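PDB 3KZW: cytosol aminopeptidase from Staphylococcus aureus subsp. aureus, which probably removes amino-terminal residues from peptides as a metal-dependent leucyl aminopeptidase. Local coordinates for residues 406-411 / 479-484. Residues are numbered along the deposited sequence; the frame is centred on the assembly and turned at random.
Sequences AAAFES and IHFDIA
I479 meets strand 406-411 at the F409 carbonyl. Its CG2 branch rests 3.5 Å from F409 O. CG2 also lies over one face of the F481 ring, 3.5 Å above its plane and offset toward the rim. I479 and E410 form a non-hydrogen-bonded pair of two antiparallel strands, whose axes run at 164°. H480 and F409 form the next, hydrogen-bonded pair. H480 N binds F409 O at 2.9 Å, and F409 N returns a bond to H480 O. With H480 CG trans to N (chi1 166°) and F409 CG beside its own N, the two aromatic side chains run side by side in the same direction. Their planes are 31° apart, an oblique pairing in which H480 CD2 sits 3.4 Å from F409 CD1. H480 ND1 is bonded to D389 on the neighbouring parallel strand 386-391. F481 drops to the opposite face, where its ring atom CE1 lies 3.9 Å from A408 CB, at an oblique approach. Helix 414-426 packs on that face through L417. D482 pairs with A407 through two more backbone bonds; D482 N to A407 O is 2.8 Å. D482 CB meets the edge of the F409 ring, while the D482 carboxylate is bound by T394 and L393 N. I483 leaves the strand, and its CG2 touches A406 CB. The contact adds strand 406-411, antiparallel to 478-482, to the mixed sheet of the catalytic domain. Four backbone bonds fix the register, and since D389, T394 and L393 take up the polar ends of H480 and D482, those side chains can sit buried beside the F409 ring.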
loop_
_atom_site.group_PDB
_atom_site.type_symbol
_atom_site.label_atom_id
_atom_site.label_comp_id
_atom_site.label_asym_id
_atom_site.label_seq_id
_atom_site.Cartn_x
_atom_site.Cartn_y
_atom_site.Cartn_z
ATOM N N ALA A 406 28.369 -8.073 2.681
ATOM C CA ALA A 406 28.052 -8.251 4.097
ATOM C C ALA A 406 28.380 -7.000 4.908
ATOM O O ALA A 406 29.325 -6.270 4.587
ATOM C CB ALA A 406 28.789 -9.447 4.658
ATOM N N ALA A 407 27.596 -6.760 5.957
ATOM C CA ALA A 407 27.826 -5.628 6.851
ATOM C C ALA A 407 28.533 -6.089 8.115
ATOM O O ALA A 407 28.068 -7.009 8.791
ATOM C CB ALA A 407 26.515 -4.940 7.195
ATOM N N ALA A 408 29.659 -5.450 8.424
ATOM C CA ALA A 408 30.435 -5.776 9.615
ATOM C C ALA A 408 30.443 -4.617 10.611
ATOM O O ALA A 408 30.570 -3.453 10.224
ATOM C CB ALA A 408 31.849 -6.167 9.235
ATOM N N PHE A 409 30.298 -4.952 11.891
ATOM C CA PHE A 409 30.288 -3.969 12.970
ATOM C C PHE A 409 31.281 -4.377 14.046
ATOM O O PHE A 409 31.304 -5.536 14.463
ATOM C CB PHE A 409 28.900 -3.881 13.603
ATOM C CG PHE A 409 27.794 -3.560 12.636
ATOM C CD1 PHE A 409 27.192 -4.565 11.881
ATOM C CD2 PHE A 409 27.327 -2.256 12.512
ATOM C CE1 PHE A 409 26.160 -4.272 11.000
ATOM C CE2 PHE A 409 26.292 -1.954 11.640
ATOM C CZ PHE A 409 25.707 -2.962 10.878
ATOM N N GLU A 410 32.098 -3.433 14.499
ATOM C CA GLU A 410 33.047 -3.722 15.571
ATOM C C GLU A 410 32.668 -3.036 16.876
ATOM O O GLU A 410 32.121 -1.930 16.888
ATOM C CB GLU A 410 34.499 -3.396 15.167
ATOM C CG GLU A 410 34.823 -1.912 14.955
ATOM C CD GLU A 410 35.166 -1.170 16.245
ATOM O OE1 GLU A 410 35.494 -1.828 17.260
ATOM O OE2 GLU A 410 35.110 0.079 16.242
ATOM N N SER A 411 32.973 -3.715 17.974
ATOM C CA SER A 411 32.797 -3.174 19.306
ATOM C C SER A 411 33.986 -3.643 20.136
ATOM O O SER A 411 34.075 -4.823 20.492
ATOM C CB SER A 411 31.478 -3.664 19.899
ATOM O OG SER A 411 31.347 -3.264 21.248
ATOM N N ILE A 479 32.756 -8.671 17.134
ATOM C CA ILE A 479 32.420 -8.324 15.755
ATOM C C ILE A 479 31.091 -8.960 15.345
ATOM O O ILE A 479 30.897 -10.168 15.483
ATOM C CB ILE A 479 33.526 -8.710 14.746
ATOM C CG1 ILE A 479 34.871 -8.104 15.151
ATOM C CG2 ILE A 479 33.139 -8.241 13.343
ATOM C CD1 ILE A 479 36.053 -8.641 14.375
ATOM N N HIS A 480 30.181 -8.128 14.847
ATOM C CA HIS A 480 28.868 -8.572 14.396
ATOM C C HIS A 480 28.801 -8.569 12.868
ATOM O O HIS A 480 29.084 -7.554 12.224
ATOM C CB HIS A 480 27.777 -7.679 15.004
ATOM C CG HIS A 480 26.433 -7.838 14.367
ATOM N ND1 HIS A 480 25.719 -9.015 14.417
ATOM C CD2 HIS A 480 25.671 -6.965 13.665
ATOM C CE1 HIS A 480 24.578 -8.866 13.767
ATOM N NE2 HIS A 480 24.523 -7.629 13.302
ATOM N N PHE A 481 28.433 -9.713 12.296
ATOM C CA PHE A 481 28.324 -9.859 10.847
ATOM C C PHE A 481 26.871 -10.016 10.400
ATOM O O PHE A 481 26.249 -11.061 10.628
ATOM C CB PHE A 481 29.141 -11.058 10.359
ATOM C CG PHE A 481 30.625 -10.899 10.520
ATOM C CD1 PHE A 481 31.347 -10.071 9.666
ATOM C CD2 PHE A 481 31.308 -11.598 11.507
ATOM C CE1 PHE A 481 32.725 -9.929 9.806
ATOM C CE2 PHE A 481 32.682 -11.470 11.649
ATOM C CZ PHE A 481 33.393 -10.633 10.795
ATOM N N ASP A 482 26.336 -8.975 9.764
ATOM C CA ASP A 482 24.994 -9.030 9.191
ATOM C C ASP A 482 25.091 -9.540 7.758
ATOM O O ASP A 482 25.483 -8.806 6.848
ATOM C CB ASP A 482 24.315 -7.658 9.244
ATOM C CG ASP A 482 22.790 -7.744 9.155
ATOM O OD1 ASP A 482 22.249 -8.754 8.642
ATOM O OD2 ASP A 482 22.121 -6.787 9.600
ATOM N N ILE A 483 24.741 -10.810 7.576
ATOM C CA ILE A 483 24.855 -11.476 6.281
ATOM C C ILE A 483 23.482 -11.748 5.655
ATOM O O ILE A 483 23.304 -12.721 4.924
ATOM C CB ILE A 483 25.693 -12.787 6.375
ATOM C CG1 ILE A 483 25.096 -13.758 7.404
ATOM C CG2 ILE A 483 27.143 -12.466 6.709
ATOM C CD1 ILE A 483 25.574 -15.196 7.262
ATOM N N ALA A 484 22.521 -10.872 5.935
ATOM C CA ALA A 484 21.167 -11.006 5.397
ATOM C C ALA A 484 21.157 -11.077 3.870
ATOM O O ALA A 484 20.356 -11.803 3.275
ATOM C CB ALA A 484 20.287 -9.866 5.888
#